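Local coordinates for threonine--tRNA ligase catalytic subunit (Aeropyrum pernix, PDB 3A32), which probably attaches threonine to its cognate tRNA in two steps, first activating the amino acid with ATP, as a zinc-binding homodimeric class II synthetase without an editing domain, at residues A[195-200]-A[263-268]; A[201-206]-A[244-249]. All blocks are in the same frame, centred on the assembly; numbering follows the deposited sequence.

Contact 1. Residues A[195-200]-A[263-268]; sequences LGVSSE and FIMMVE
The carbonyl oxygen of G196 meets the methyl end of M265 at 3.7 Å (O to CE) and also accepts a hydrogen bond from the hydroxyl of T201, which in turn receives the N-H of S198. The loop is thus tied to its own continuation, while its hold on strand 263-268 is made chiefly by one thioether. M265 extends from the strand with CG anti to its backbone N (chi1 -179°), and the turn at chi3 (-69°) brings CE against L195, G196 and V197. CE lies 4.1 Å from L195 CB, and SD stands 4.2 Å from L195 CD1. V197, whose side chain crosses that of M265 at about a right angle, touches CE with CG2. Farther along, S198 OG accepts from E200 N (3.1 Å), an ST turn; just beyond it E200 O lies 4.5 Å from M266 CB. The contact lays the loop before strand 202-207 against strand 260-268 of the class II catalytic-domain sheet, away from the zinc site. Around it, helix 174-191 packs on V197 and M265 through L189, F320 and H327 of helix 317-327 meet L195, and M266 turns beyond CB to S273 and E275 of strand 273-284.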
loop_
_atom_site.group_PDB
_atom_site.type_symbol
_atom_site.label_atom_id
_atom_site.label_comp_id
_atom_site.label_asym_id
_atom_site.label_seq_id
_atom_site.Cartn_x
_atom_site.Cartn_y
_atom_site.Cartn_z
ATOM N N LEU A 195 -3.812 20.568 10.174
ATOM C CA LEU A 195 -4.253 20.824 11.536
ATOM C C LEU A 195 -3.126 21.524 12.276
ATOM O O LEU A 195 -2.067 20.950 12.468
ATOM C CB LEU A 195 -4.583 19.516 12.250
ATOM C CG LEU A 195 -5.793 18.683 11.778
ATOM C CD1 LEU A 195 -5.789 17.318 12.432
ATOM C CD2 LEU A 195 -7.095 19.392 12.024
ATOM N N GLY A 196 -3.334 22.747 12.698
ATOM C CA GLY A 196 -2.339 23.482 13.468
ATOM C C GLY A 196 -1.959 22.871 14.807
ATOM O O GLY A 196 -2.822 22.484 15.634
ATOM N N VAL A 197 -0.653 22.779 15.027
ATOM C CA VAL A 197 -0.162 22.222 16.274
ATOM C C VAL A 197 0.561 23.364 16.975
ATOM O O VAL A 197 1.633 23.764 16.542
ATOM C CB VAL A 197 0.798 21.035 16.038
ATOM C CG1 VAL A 197 1.400 20.575 17.349
ATOM C CG2 VAL A 197 0.052 19.878 15.351
ATOM N N SER A 198 -0.047 23.909 18.029
ATOM C CA SER A 198 0.578 25.047 18.752
ATOM C C SER A 198 0.198 24.990 20.211
ATOM O O SER A 198 -0.577 24.111 20.617
ATOM C CB SER A 198 0.008 26.344 18.218
ATOM O OG SER A 198 -1.346 26.415 18.634
ATOM N N SER A 199 0.702 25.967 20.976
ATOM C CA SER A 199 0.361 26.141 22.402
ATOM C C SER A 199 -1.139 26.186 22.698
ATOM O O SER A 199 -1.566 25.803 23.803
ATOM C CB SER A 199 1.074 27.380 23.006
ATOM O OG SER A 199 0.630 28.605 22.421
ATOM N N GLU A 200 -1.940 26.599 21.713
ATOM C CA GLU A 200 -3.386 26.729 21.897
ATOM C C GLU A 200 -4.212 25.519 21.478
ATOM O O GLU A 200 -5.421 25.433 21.799
ATOM C CB GLU A 200 -3.915 28.006 21.219
ATOM C CG GLU A 200 -4.142 29.228 22.176
ATOM C CD GLU A 200 -5.505 29.183 22.955
ATOM O OE1 GLU A 200 -6.598 29.359 22.310
ATOM O OE2 GLU A 200 -5.474 29.004 24.222
ATOM N N PHE A 263 -0.160 12.015 22.499
ATOM C CA PHE A 263 -0.375 13.223 21.708
ATOM C C PHE A 263 -1.851 13.590 21.732
ATOM O O PHE A 263 -2.683 12.789 21.331
ATOM C CB PHE A 263 -0.034 12.936 20.250
ATOM C CG PHE A 263 1.402 12.515 20.022
ATOM C CD1 PHE A 263 2.483 13.282 20.550
ATOM C CD2 PHE A 263 1.687 11.410 19.232
ATOM C CE1 PHE A 263 3.779 12.910 20.295
ATOM C CE2 PHE A 263 2.997 11.044 18.972
ATOM C CZ PHE A 263 4.023 11.781 19.493
ATOM N N ILE A 264 -2.163 14.802 22.145
ATOM C CA ILE A 264 -3.528 15.185 22.347
ATOM C C ILE A 264 -3.804 16.542 21.714
ATOM O O ILE A 264 -3.283 17.557 22.174
ATOM C CB ILE A 264 -3.889 15.267 23.864
ATOM C CG1 ILE A 264 -3.839 13.885 24.513
ATOM C CG2 ILE A 264 -5.307 15.805 24.033
ATOM C CD1 ILE A 264 -3.385 13.959 25.896
ATOM N N MET A 265 -4.635 16.558 20.677
ATOM C CA MET A 265 -5.107 17.816 20.135
ATOM C C MET A 265 -6.299 18.321 20.951
ATOM O O MET A 265 -7.209 17.554 21.254
ATOM C CB MET A 265 -5.514 17.641 18.671
ATOM C CG MET A 265 -5.985 18.929 18.047
ATOM S SD MET A 265 -5.685 18.930 16.285
ATOM C CE MET A 265 -3.876 19.016 16.231
ATOM N N MET A 266 -6.283 19.601 21.278
ATOM C CA MET A 266 -7.406 20.299 21.896
ATOM C C MET A 266 -8.302 20.956 20.857
ATOM O O MET A 266 -7.843 21.787 20.063
ATOM C CB MET A 266 -6.918 21.348 22.889
ATOM C CG MET A 266 -6.064 20.762 23.984
ATOM S SD MET A 266 -6.859 19.370 24.864
ATOM C CE MET A 266 -8.356 20.220 25.478
ATOM N N VAL A 267 -9.582 20.567 20.862
ATOM C CA VAL A 267 -10.538 21.126 19.932
ATOM C C VAL A 267 -11.701 21.802 20.672
ATOM O O VAL A 267 -11.951 21.551 21.850
ATOM C CB VAL A 267 -11.029 20.090 18.853
ATOM C CG1 VAL A 267 -9.860 19.354 18.203
ATOM C CG2 VAL A 267 -12.006 19.086 19.422
ATOM N N GLU A 268 -12.406 22.666 19.958
ATOM C CA GLU A 268 -13.582 23.366 20.495
ATOM C C GLU A 268 -14.836 23.112 19.619
ATOM O O GLU A 268 -14.742 23.131 18.402
ATOM C CB GLU A 268 -13.256 24.864 20.627
ATOM C CG GLU A 268 -14.324 25.708 21.304
ATOM C CD GLU A 268 -13.804 27.057 21.815
ATOM O OE1 GLU A 268 -12.693 27.101 22.407
ATOM O OE2 GLU A 268 -14.534 28.074 21.642
#

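Contact 2. Residues A[201-206]-A[244-249]; sequences TFKVRL and GIDIVE. With SO4 (sulfate ion), chain C.
F202 O lies 3.7 Å from I245 CG2, a methyl at the edge of the phenylalanine ring. A water donates to F202 O (2.6 Å) and accepts from D246 N, replacing a direct backbone bond. K203 CD lies against V248 CG2 at 3.8 Å; the bend at chi3 (66°) sets CE beside a sulfate ion, probably from the crystallisation liquor, to whose O1 NZ donates at 2.8 Å, and NZ also salt-bridges E275. An alanine in place of K203 would probably cost E275 a cationic partner, the sulfate its bond to O1, and V248 CG2 the contact with CD. The ladder of direct bonds starts at V204: N to D246 O at 3.0 Å, O from V248 N at 2.9 Å. Its side chain runs beside that of I247, V204 CB to I247 CD1 3.8 Å. R205 donates from NH2 to sulfate O4, in the guanidinium plane, and pairs with E275. L206 N carries the ladder on to V248 O (2.7 Å). This is the parallel pairing of a beta-alpha-beta crossover: strand 246-250 ends the sheet within the chain, helix 222-243 packs on I245 and I247, and strand 260-268 flanks 202-207 on its other side.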
loop_
_atom_site.group_PDB
_atom_site.type_symbol
_atom_site.label_atom_id
_atom_site.label_comp_id
_atom_site.label_asym_id
_atom_site.label_seq_id
_atom_site.Cartn_x
_atom_site.Cartn_y
_atom_site.Cartn_z
ATOM N N THR A 201 -3.587 24.573 20.792
ATOM C CA THR A 201 -4.326 23.465 20.200
ATOM C C THR A 201 -3.799 22.102 20.629
ATOM O O THR A 201 -4.278 21.085 20.184
ATOM C CB THR A 201 -4.336 23.516 18.653
ATOM O OG1 THR A 201 -3.030 23.231 18.173
ATOM C CG2 THR A 201 -4.760 24.894 18.134
ATOM N N PHE A 202 -2.805 22.062 21.488
ATOM C CA PHE A 202 -2.095 20.780 21.650
ATOM C C PHE A 202 -1.637 20.599 23.091
ATOM O O PHE A 202 -1.290 21.572 23.759
ATOM C CB PHE A 202 -0.934 20.627 20.640
ATOM C CG PHE A 202 -0.674 19.192 20.224
ATOM C CD1 PHE A 202 -1.438 18.595 19.194
ATOM C CD2 PHE A 202 0.293 18.421 20.890
ATOM C CE1 PHE A 202 -1.269 17.287 18.844
ATOM C CE2 PHE A 202 0.501 17.087 20.526
ATOM C CZ PHE A 202 -0.298 16.515 19.457
ATOM N N LYS A 203 -1.672 19.348 23.537
ATOM C CA LYS A 203 -1.268 18.958 24.863
ATOM C C LYS A 203 -0.445 17.653 24.781
ATOM O O LYS A 203 -0.771 16.735 24.009
ATOM C CB LYS A 203 -2.561 18.772 25.712
ATOM C CG LYS A 203 -2.339 18.341 27.119
ATOM C CD LYS A 203 -3.445 18.797 28.092
ATOM C CE LYS A 203 -4.762 18.119 27.779
ATOM N NZ LYS A 203 -5.838 18.405 28.782
ATOM N N VAL A 204 0.606 17.554 25.584
ATOM C CA VAL A 204 1.378 16.337 25.698
ATOM C C VAL A 204 1.175 15.780 27.114
ATOM O O VAL A 204 1.456 16.464 28.088
ATOM C CB VAL A 204 2.896 16.576 25.395
ATOM C CG1 VAL A 204 3.755 15.519 26.062
ATOM C CG2 VAL A 204 3.157 16.580 23.869
ATOM N N ARG A 205 0.703 14.540 27.219
ATOM C CA ARG A 205 0.450 13.924 28.516
ATOM C C ARG A 205 1.411 12.762 28.776
ATOM O O ARG A 205 1.445 11.796 28.018
ATOM C CB ARG A 205 -1.002 13.416 28.578
ATOM C CG ARG A 205 -1.411 12.713 29.880
ATOM C CD ARG A 205 -2.868 12.185 29.760
ATOM N NE ARG A 205 -3.774 13.296 29.954
ATOM C CZ ARG A 205 -4.783 13.624 29.155
ATOM N NH1 ARG A 205 -5.089 12.886 28.085
ATOM N NH2 ARG A 205 -5.505 14.705 29.454
ATOM N N LEU A 206 2.127 12.812 29.892
ATOM C CA LEU A 206 3.011 11.705 30.263
ATOM C C LEU A 206 2.357 10.829 31.298
ATOM O O LEU A 206 1.748 11.344 32.252
ATOM C CB LEU A 206 4.340 12.222 30.804
ATOM C CG LEU A 206 5.093 13.359 30.080
ATOM C CD1 LEU A 206 6.485 13.628 30.729
ATOM C CD2 LEU A 206 5.262 13.155 28.547
ATOM N N GLY A 244 5.795 26.014 23.529
ATOM C CA GLY A 244 4.987 26.546 24.642
ATOM C C GLY A 244 3.822 25.613 24.868
ATOM O O GLY A 244 2.844 25.999 25.491
ATOM N N ILE A 245 3.951 24.377 24.342
ATOM C CA ILE A 245 2.921 23.350 24.392
ATOM C C ILE A 245 2.916 22.791 25.808
ATOM O O ILE A 245 3.965 22.442 26.406
ATOM C CB ILE A 245 3.153 22.198 23.324
ATOM C CG1 ILE A 245 2.815 22.679 21.906
ATOM C CG2 ILE A 245 2.371 20.924 23.686
ATOM C CD1 ILE A 245 3.147 21.624 20.811
ATOM N N ASP A 246 1.738 22.689 26.383
ATOM C CA ASP A 246 1.848 22.336 27.754
ATOM C C ASP A 246 1.904 20.794 28.063
ATOM O O ASP A 246 1.442 19.953 27.241
ATOM C CB ASP A 246 1.056 23.318 28.629
ATOM C CG ASP A 246 -0.361 23.013 28.694
ATOM O OD1 ASP A 246 -1.156 23.977 28.629
ATOM O OD2 ASP A 246 -0.652 21.820 28.859
ATOM N N ILE A 247 2.576 20.457 29.167
ATOM C CA ILE A 247 2.958 19.105 29.483
ATOM C C ILE A 247 2.225 18.737 30.745
ATOM O O ILE A 247 2.213 19.515 31.681
ATOM C CB ILE A 247 4.500 18.989 29.794
ATOM C CG1 ILE A 247 5.376 19.643 28.697
ATOM C CG2 ILE A 247 4.889 17.501 30.046
ATOM C CD1 ILE A 247 5.042 19.092 27.243
ATOM N N VAL A 248 1.598 17.568 30.760
ATOM C CA VAL A 248 0.824 17.094 31.895
ATOM C C VAL A 248 1.475 15.772 32.283
ATOM O O VAL A 248 1.711 14.964 31.407
ATOM C CB VAL A 248 -0.682 16.829 31.520
ATOM C CG1 VAL A 248 -1.370 16.093 32.642
ATOM C CG2 VAL A 248 -1.428 18.135 31.279
ATOM N N GLU A 249 1.746 15.555 33.577
ATOM C CA GLU A 249 2.351 14.319 34.073
ATOM C C GLU A 249 1.451 13.607 35.087
ATOM O O GLU A 249 0.977 14.237 36.055
ATOM C CB GLU A 249 3.710 14.605 34.686
ATOM C CG GLU A 249 4.511 13.353 34.847
ATOM C CD GLU A 249 5.895 13.559 35.413
ATOM O OE1 GLU A 249 6.653 14.427 34.925
ATOM O OE2 GLU A 249 6.232 12.809 36.352
HETATM S S SO4 C . -5.304 18.195 32.184
HETATM O O1 SO4 C . -4.715 19.138 31.229
HETATM O O2 SO4 C . -4.366 17.953 33.276
HETATM O O3 SO4 C . -6.506 18.835 32.717
HETATM O O4 SO4 C . -5.623 16.894 31.564
HETATM O O HOH W 1 -0.843 23.708 25.212
#

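After helix 174-191 the chain enters loop 195-200, the first half of contact 1, and runs straight into strand 202-207, the first half of contact 2. Helix 222-243 then brings it back at 244-249, closing the inner loop, and strand 260-268 closes the outer one, so contact 2 is nested within contact 1. Strand 202-207 thus has a parallel neighbour, 246-250, and an antiparallel one, 260-268. The two contacts also touch: M266 N lies 2.7 Å from T201 O, a probable hydrogen bond, and S199 CB packs on G244 O. Together they tie the loop and strands 260-268, 202-207 and 246-250 into the 246-250 end of the class II sheet, whose strands 159-170 and 306-316 carry the zinc ligands H166 and H310.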